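Local coordinates for phosphatidylinositol-specific phospholipase C (Listeria monocytogenes, PDB 2PLC), which is a bacterial phosphatidylinositol-specific phospholipase C, with an X domain of the TIM-barrel clan, at residues Thr225-Val237 with Ile254-Lys266. Sequence-based numbering, arbitrary orientation.
Sequences TPRQYAAALNNKV and ILIMDFPEKQTIK
Arg227 and Phe259 meet flat against flat. The guanidinium and phenyl planes are inclined by only 17° with centres 4.0 Å apart, which defines a stack; because CZ of Arg227 sits well to one side of the ring normal, the cation-pi component is off-centre. The methylene CD of Arg227 rides above the middle of the same ring, a CH-pi contact. A chain bent at both chi2 and chi3 folds the arginine across the ring. At the ring's edge lie the carbonyl carbon of Pro226 and the methyl of Ala230, whose CB also approaches Asp258 O at 3.4 Å.

Polar contacts centre on the buried amide of Asn234. Its ND2 donates to Asp258 O at 3.0 Å; with an N-H...O angle of 169° and the acceptor in the amide plane, the bond is nearly straight and fixes the amide's rotation. Two waters extend this link: one donates a hydrogen bond to Asn234 OD1 while accepting one from Asp258 N (2.8 Å each), and another joins Asn234 ND2, Glu261 N and Thr264 OG1. A separate water bridge donates to both Pro226 O and Asp258 OD2. Asp258 OD1 bonds His25, whereas Thr264 OG1 also pairs with Glu238.

Farther along the helix the apolar contact is slight: Val237 CG1 stands 4.5 Å from Leu255 CD1, and Val237 also touches Ile198 of helix 191-207.

Within the beta-alpha-beta unit of strand 212-216, helix 226-246 and strand 253-257, this contact fastens the helix's first turns to the loop leaving the second strand's C-terminal end. Asn234 and its waters satisfy backbone groups of that turn, while the water between Pro226 O and Asp258 OD2 ties the carboxylate to the helix, consistent with the water helping to place the carboxylate whose OD1 bonds His25 ND1.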
ATOM      1  N   THR A 225      21.592  -0.299   0.156  1.00 18.84           N
ATOM      2  CA  THR A 225      20.503  -0.963  -0.553  1.00 19.81           C
ATOM      3  C   THR A 225      19.207  -1.027   0.253  1.00 22.90           C
ATOM      4  O   THR A 225      19.220  -0.838   1.469  1.00 21.69           O
ATOM      5  CB  THR A 225      20.889  -2.413  -0.933  1.00 18.78           C
ATOM      6  OG1 THR A 225      21.023  -3.209   0.256  1.00 15.58           O
ATOM      7  CG2 THR A 225      22.190  -2.433  -1.707  1.00 21.14           C
ATOM      8  N   PRO A 226      18.066  -1.289  -0.422  1.00 23.30           N
ATOM      9  CA  PRO A 226      16.782  -1.380   0.282  1.00 20.06           C
ATOM     10  C   PRO A 226      16.863  -2.410   1.409  1.00 14.67           C
ATOM     11  O   PRO A 226      16.317  -2.197   2.488  1.00 19.34           O
ATOM     12  CB  PRO A 226      15.825  -1.835  -0.820  1.00 17.26           C
ATOM     13  CG  PRO A 226      16.382  -1.145  -2.035  1.00 19.05           C
ATOM     14  CD  PRO A 226      17.869  -1.376  -1.885  1.00 18.38           C
ATOM     15  N   ARG A 227      17.583  -3.503   1.162  1.00 19.66           N
ATOM     16  CA  ARG A 227      17.746  -4.568   2.147  1.00 17.01           C
ATOM     17  C   ARG A 227      18.479  -4.066   3.394  1.00 17.18           C
ATOM     18  O   ARG A 227      18.120  -4.423   4.513  1.00 14.60           O
ATOM     19  CB  ARG A 227      18.496  -5.749   1.525  1.00 24.44           C
ATOM     20  CG  ARG A 227      18.909  -6.832   2.507  1.00 27.36           C
ATOM     21  CD  ARG A 227      17.826  -7.863   2.722  1.00 41.80           C
ATOM     22  NE  ARG A 227      17.707  -8.779   1.588  1.00 50.27           N
ATOM     23  CZ  ARG A 227      17.070  -9.949   1.633  1.00 56.93           C
ATOM     24  NH1 ARG A 227      16.489 -10.354   2.760  1.00 54.27           N
ATOM     25  NH2 ARG A 227      16.998 -10.708   0.544  1.00 49.63           N
ATOM     26  N   GLN A 228      19.494  -3.231   3.196  1.00 13.39           N
ATOM     27  CA  GLN A 228      20.260  -2.683   4.312  1.00 14.87           C
ATOM     28  C   GLN A 228      19.435  -1.714   5.158  1.00 20.21           C
ATOM     29  O   GLN A 228      19.448  -1.801   6.385  1.00 22.15           O
ATOM     30  CB  GLN A 228      21.527  -2.004   3.813  1.00 11.75           C
ATOM     31  CG  GLN A 228      22.540  -2.978   3.247  1.00 19.69           C
ATOM     32  CD  GLN A 228      23.741  -2.273   2.668  1.00 21.46           C
ATOM     33  OE1 GLN A 228      23.636  -1.567   1.666  1.00 22.86           O
ATOM     34  NE2 GLN A 228      24.891  -2.445   3.307  1.00 23.74           N
ATOM     35  N   TYR A 229      18.703  -0.815   4.505  1.00 16.47           N
ATOM     36  CA  TYR A 229      17.859   0.148   5.210  1.00 15.30           C
ATOM     37  C   TYR A 229      16.815  -0.552   6.076  1.00 19.74           C
ATOM     38  O   TYR A 229      16.601  -0.171   7.229  1.00 24.09           O
ATOM     39  CB  TYR A 229      17.127   1.051   4.220  1.00  8.14           C
ATOM     40  CG  TYR A 229      17.847   2.327   3.858  1.00 15.35           C
ATOM     41  CD1 TYR A 229      17.907   3.394   4.758  1.00 11.43           C
ATOM     42  CD2 TYR A 229      18.440   2.488   2.604  1.00 15.04           C
ATOM     43  CE1 TYR A 229      18.534   4.589   4.420  1.00 11.22           C
ATOM     44  CE2 TYR A 229      19.074   3.684   2.256  1.00 13.51           C
ATOM     45  CZ  TYR A 229      19.115   4.729   3.172  1.00 15.64           C
ATOM     46  OH  TYR A 229      19.736   5.917   2.839  1.00 20.15           O
ATOM     47  N   ALA A 230      16.160  -1.561   5.502  1.00 14.50           N
ATOM     48  CA  ALA A 230      15.118  -2.321   6.185  1.00 15.54           C
ATOM     49  C   ALA A 230      15.655  -3.051   7.405  1.00 16.25           C
ATOM     50  O   ALA A 230      14.990  -3.109   8.441  1.00 20.97           O
ATOM     51  CB  ALA A 230      14.469  -3.310   5.220  1.00 14.93           C
ATOM     52  N   ALA A 231      16.860  -3.598   7.277  1.00 20.44           N
ATOM     53  CA  ALA A 231      17.501  -4.314   8.375  1.00 20.33           C
ATOM     54  C   ALA A 231      17.774  -3.377   9.552  1.00 21.28           C
ATOM     55  O   ALA A 231      17.736  -3.791  10.710  1.00 22.72           O
ATOM     56  CB  ALA A 231      18.786  -4.951   7.899  1.00 21.55           C
ATOM     57  N   ALA A 232      18.026  -2.106   9.255  1.00 18.78           N
ATOM     58  CA  ALA A 232      18.285  -1.125  10.302  1.00 16.39           C
ATOM     59  C   ALA A 232      17.004  -0.534  10.877  1.00 21.37           C
ATOM     60  O   ALA A 232      16.850  -0.454  12.094  1.00 26.52           O
ATOM     61  CB  ALA A 232      19.162  -0.003   9.762  1.00 17.02           C
ATOM     62  N   LEU A 233      16.066  -0.204   9.988  1.00 16.85           N
ATOM     63  CA  LEU A 233      14.812   0.448  10.344  1.00 16.05           C
ATOM     64  C   LEU A 233      13.588  -0.316  10.837  1.00 21.08           C
ATOM     65  O   LEU A 233      12.925   0.141  11.775  1.00 25.69           O
ATOM     66  CB  LEU A 233      14.388   1.366   9.202  1.00 15.37           C
ATOM     67  CG  LEU A 233      15.302   2.569   8.992  1.00 15.16           C
ATOM     68  CD1 LEU A 233      15.109   3.167   7.615  1.00  8.51           C
ATOM     69  CD2 LEU A 233      15.039   3.584  10.078  1.00 13.12           C
ATOM     70  N   ASN A 234      13.249  -1.434  10.200  1.00 22.04           N
ATOM     71  CA  ASN A 234      12.059  -2.194  10.591  1.00 18.25           C
ATOM     72  C   ASN A 234      11.975  -2.517  12.075  1.00 18.78           C
ATOM     73  O   ASN A 234      10.913  -2.386  12.680  1.00 27.01           O
ATOM     74  CB  ASN A 234      11.925  -3.476   9.765  1.00 19.45           C
ATOM     75  CG  ASN A 234      11.601  -3.202   8.308  1.00 20.74           C
ATOM     76  OD1 ASN A 234      11.374  -2.061   7.912  1.00 15.00           O
ATOM     77  ND2 ASN A 234      11.576  -4.257   7.501  1.00 18.81           N
ATOM     78  N   ASN A 235      13.098  -2.908  12.667  1.00 24.09           N
ATOM     79  CA  ASN A 235      13.145  -3.237  14.088  1.00 24.42           C
ATOM     80  C   ASN A 235      12.942  -2.006  14.969  1.00 26.47           C
ATOM     81  O   ASN A 235      12.242  -2.063  15.983  1.00 31.25           O
ATOM     82  CB  ASN A 235      14.473  -3.905  14.430  1.00 41.62           C
ATOM     83  CG  ASN A 235      14.296  -5.337  14.860  1.00 62.25           C
ATOM     84  OD1 ASN A 235      14.417  -5.656  16.044  1.00 72.40           O
ATOM     85  ND2 ASN A 235      13.976  -6.211  13.906  1.00 65.54           N
ATOM     86  N   LYS A 236      13.566  -0.897  14.578  1.00 19.32           N
ATOM     87  CA  LYS A 236      13.450   0.345  15.323  1.00 20.07           C
ATOM     88  C   LYS A 236      11.999   0.795  15.317  1.00 22.75           C
ATOM     89  O   LYS A 236      11.465   1.199  16.349  1.00 22.88           O
ATOM     90  CB  LYS A 236      14.349   1.420  14.719  1.00 17.47           C
ATOM     91  CG  LYS A 236      15.822   1.141  14.910  1.00 27.70           C
ATOM     92  CD  LYS A 236      16.702   2.139  14.159  1.00 29.83           C
ATOM     93  CE  LYS A 236      16.587   3.537  14.728  1.00 30.99           C
ATOM     94  NZ  LYS A 236      16.949   3.561  16.171  1.00 35.18           N
ATOM     95  N   VAL A 237      11.362   0.694  14.151  1.00 20.23           N
ATOM     96  CA  VAL A 237       9.963   1.081  14.004  1.00 19.74           C
ATOM     97  C   VAL A 237       9.056   0.125  14.783  1.00 18.88           C
ATOM     98  O   VAL A 237       8.062   0.541  15.370  1.00 22.40           O
ATOM     99  CB  VAL A 237       9.549   1.118  12.515  1.00 22.49           C
ATOM    100  CG1 VAL A 237       8.050   1.367  12.382  1.00 25.44           C
ATOM    101  CG2 VAL A 237      10.325   2.209  11.790  1.00 13.67           C
ATOM    102  N   ILE A 254      -0.706   4.090   7.706  1.00 16.81           N
ATOM    103  CA  ILE A 254      -0.116   3.024   6.903  1.00 14.30           C
ATOM    104  C   ILE A 254       1.410   3.042   6.939  1.00 11.01           C
ATOM    105  O   ILE A 254       2.046   3.997   6.485  1.00 12.40           O
ATOM    106  CB  ILE A 254      -0.592   3.123   5.444  1.00 12.01           C
ATOM    107  CG1 ILE A 254      -2.120   3.207   5.409  1.00 10.64           C
ATOM    108  CG2 ILE A 254      -0.119   1.904   4.657  1.00 12.45           C
ATOM    109  CD1 ILE A 254      -2.683   3.604   4.083  1.00 14.55           C
ATOM    110  N   LEU A 255       1.983   1.986   7.507  1.00  7.91           N
ATOM    111  CA  LEU A 255       3.431   1.831   7.625  1.00 11.42           C
ATOM    112  C   LEU A 255       3.885   0.947   6.465  1.00 14.48           C
ATOM    113  O   LEU A 255       3.665  -0.268   6.463  1.00 16.38           O
ATOM    114  CB  LEU A 255       3.786   1.222   8.989  1.00 11.87           C
ATOM    115  CG  LEU A 255       3.315   2.073  10.187  1.00 18.25           C
ATOM    116  CD1 LEU A 255       3.650   1.405  11.509  1.00 12.59           C
ATOM    117  CD2 LEU A 255       3.947   3.460  10.122  1.00 17.13           C
ATOM    118  N   ILE A 256       4.502   1.590   5.477  1.00 13.23           N
ATOM    119  CA  ILE A 256       4.953   0.957   4.241  1.00 11.37           C
ATOM    120  C   ILE A 256       6.420   0.518   4.290  1.00 15.79           C
ATOM    121  O   ILE A 256       7.328   1.352   4.316  1.00 19.68           O
ATOM    122  CB  ILE A 256       4.686   1.924   3.064  1.00 10.60           C
ATOM    123  CG1 ILE A 256       3.273   2.517   3.209  1.00  6.58           C
ATOM    124  CG2 ILE A 256       4.783   1.198   1.748  1.00  7.99           C
ATOM    125  CD1 ILE A 256       2.968   3.621   2.257  1.00 10.86           C
ATOM    126  N   MET A 257       6.640  -0.794   4.207  1.00 15.99           N
ATOM    127  CA  MET A 257       7.978  -1.363   4.328  1.00 13.71           C
ATOM    128  C   MET A 257       8.544  -2.221   3.196  1.00 19.99           C
ATOM    129  O   MET A 257       7.823  -2.716   2.318  1.00 16.71           O
ATOM    130  CB  MET A 257       8.023  -2.229   5.595  1.00 15.35           C
ATOM    131  CG  MET A 257       7.455  -1.583   6.840  1.00 14.08           C
ATOM    132  SD  MET A 257       7.080  -2.776   8.119  1.00 22.55           S
ATOM    133  CE  MET A 257       5.436  -3.309   7.603  1.00 21.64           C
ATOM    134  N   ASP A 258       9.864  -2.385   3.258  1.00 14.54           N
ATOM    135  CA  ASP A 258      10.631  -3.242   2.364  1.00 14.78           C
ATOM    136  C   ASP A 258      10.995  -4.389   3.300  1.00 17.46           C
ATOM    137  O   ASP A 258      11.234  -4.159   4.489  1.00 18.61           O
ATOM    138  CB  ASP A 258      11.942  -2.587   1.931  1.00 12.58           C
ATOM    139  CG  ASP A 258      11.766  -1.578   0.827  1.00 16.86           C
ATOM    140  OD1 ASP A 258      10.770  -1.657   0.076  1.00 18.97           O
ATOM    141  OD2 ASP A 258      12.656  -0.711   0.699  1.00 17.89           O
ATOM    142  N   PHE A 259      10.989  -5.615   2.780  1.00 20.58           N
ATOM    143  CA  PHE A 259      11.341  -6.810   3.547  1.00 18.18           C
ATOM    144  C   PHE A 259      10.733  -6.915   4.955  1.00 18.86           C
ATOM    145  O   PHE A 259      11.451  -7.125   5.934  1.00 18.45           O
ATOM    146  CB  PHE A 259      12.869  -6.933   3.649  1.00 16.22           C
ATOM    147  CG  PHE A 259      13.564  -7.030   2.325  1.00 14.21           C
ATOM    148  CD1 PHE A 259      13.587  -8.227   1.626  1.00 13.82           C
ATOM    149  CD2 PHE A 259      14.230  -5.933   1.794  1.00  9.50           C
ATOM    150  CE1 PHE A 259      14.267  -8.333   0.417  1.00 16.37           C
ATOM    151  CE2 PHE A 259      14.911  -6.026   0.592  1.00 10.87           C
ATOM    152  CZ  PHE A 259      14.933  -7.229  -0.102  1.00 14.04           C
ATOM    153  N   PRO A 260       9.405  -6.767   5.081  1.00 18.38           N
ATOM    154  CA  PRO A 260       8.832  -6.870   6.424  1.00 20.80           C
ATOM    155  C   PRO A 260       8.802  -8.304   6.921  1.00 22.22           C
ATOM    156  O   PRO A 260       8.557  -9.230   6.150  1.00 24.52           O
ATOM    157  CB  PRO A 260       7.416  -6.345   6.220  1.00 23.97           C
ATOM    158  CG  PRO A 260       7.101  -6.792   4.818  1.00 16.47           C
ATOM    159  CD  PRO A 260       8.368  -6.438   4.089  1.00 15.16           C
ATOM    160  N   GLU A 261       9.086  -8.486   8.205  1.00 24.41           N
ATOM    161  CA  GLU A 261       9.051  -9.809   8.816  1.00 26.36           C
ATOM    162  C   GLU A 261       7.659 -10.076   9.380  1.00 27.64           C
ATOM    163  O   GLU A 261       6.932  -9.144   9.730  1.00 26.56           O
ATOM    164  CB  GLU A 261      10.093  -9.914   9.922  1.00 25.61           C
ATOM    165  CG  GLU A 261      11.508  -9.831   9.404  1.00 40.63           C
ATOM    166  CD  GLU A 261      12.529 -10.104  10.478  1.00 56.45           C
ATOM    167  OE1 GLU A 261      12.738  -9.221  11.342  1.00 66.57           O
ATOM    168  OE2 GLU A 261      13.118 -11.207  10.457  1.00 62.10           O
ATOM    169  N   LYS A 262       7.291 -11.355   9.440  1.00 27.60           N
ATOM    170  CA  LYS A 262       5.988 -11.787   9.953  1.00 29.04           C
ATOM    171  C   LYS A 262       5.702 -11.182  11.327  1.00 25.13           C
ATOM    172  O   LYS A 262       4.573 -10.792  11.621  1.00 25.09           O
ATOM    173  CB  LYS A 262       5.956 -13.312  10.083  1.00 34.05           C
ATOM    174  CG  LYS A 262       6.271 -14.097   8.819  1.00 33.75           C
ATOM    175  CD  LYS A 262       5.030 -14.363   7.986  1.00 44.36           C
ATOM    176  CE  LYS A 262       5.286 -15.441   6.938  1.00 42.13           C
ATOM    177  NZ  LYS A 262       5.573 -16.769   7.557  1.00 51.49           N
ATOM    178  N   GLN A 263       6.744 -11.124  12.154  1.00 27.57           N
ATOM    179  CA  GLN A 263       6.690 -10.590  13.520  1.00 29.24           C
ATOM    180  C   GLN A 263       6.306  -9.112  13.541  1.00 29.71           C
ATOM    181  O   GLN A 263       5.414  -8.693  14.286  1.00 23.12           O
ATOM    182  CB  GLN A 263       8.068 -10.760  14.174  1.00 45.24           C
ATOM    183  CG  GLN A 263       8.192 -10.241  15.597  1.00 59.82           C
ATOM    184  CD  GLN A 263       7.761 -11.262  16.630  1.00 71.46           C
ATOM    185  OE1 GLN A 263       6.588 -11.638  16.697  1.00 76.04           O
ATOM    186  NE2 GLN A 263       8.713 -11.720  17.442  1.00 69.88           N
ATOM    187  N   THR A 264       7.006  -8.331  12.722  1.00 23.93           N
ATOM    188  CA  THR A 264       6.780  -6.897  12.617  1.00 25.18           C
ATOM    189  C   THR A 264       5.362  -6.596  12.145  1.00 22.55           C
ATOM    190  O   THR A 264       4.716  -5.681  12.649  1.00 27.86           O
ATOM    191  CB  THR A 264       7.780  -6.248  11.639  1.00 23.43           C
ATOM    192  OG1 THR A 264       9.104  -6.704  11.934  1.00 27.36           O
ATOM    193  CG2 THR A 264       7.742  -4.735  11.764  1.00 23.63           C
ATOM    194  N   ILE A 265       4.889  -7.366  11.170  1.00 19.57           N
ATOM    195  CA  ILE A 265       3.550  -7.186  10.623  1.00 17.71           C
ATOM    196  C   ILE A 265       2.489  -7.426  11.701  1.00 22.75           C
ATOM    197  O   ILE A 265       1.538  -6.651  11.828  1.00 25.75           O
ATOM    198  CB  ILE A 265       3.315  -8.124   9.417  1.00 18.50           C
ATOM    199  CG1 ILE A 265       4.317  -7.798   8.304  1.00  9.06           C
ATOM    200  CG2 ILE A 265       1.886  -7.982   8.898  1.00 10.79           C
ATOM    201  CD1 ILE A 265       4.384  -8.839   7.195  1.00 16.18           C
ATOM    202  N   LYS A 266       2.677  -8.477  12.498  1.00 23.64           N
ATOM    203  CA  LYS A 266       1.738  -8.806  13.567  1.00 29.93           C
ATOM    204  C   LYS A 266       1.665  -7.715  14.629  1.00 25.55           C
ATOM    205  O   LYS A 266       0.583  -7.358  15.086  1.00 33.45           O
ATOM    206  CB  LYS A 266       2.119 -10.129  14.245  1.00 35.67           C
ATOM    207  CG  LYS A 266       1.701 -11.383  13.496  1.00 44.91           C
ATOM    208  CD  LYS A 266       1.969 -12.622  14.339  1.00 53.12           C
ATOM    209  CE  LYS A 266       1.536 -13.897  13.634  1.00 59.45           C
ATOM    210  NZ  LYS A 266       1.794 -15.108  14.470  1.00 66.40           N
TER
HETATM  211  O   HOH W   1      14.317  -0.159   2.711  1.00 14.48           O
HETATM  212  O   HOH W   2      11.238  -1.050   5.300  1.00 11.01           O
HETATM  213  O   HOH W   3      10.979  -6.649   9.679  1.00 36.06           O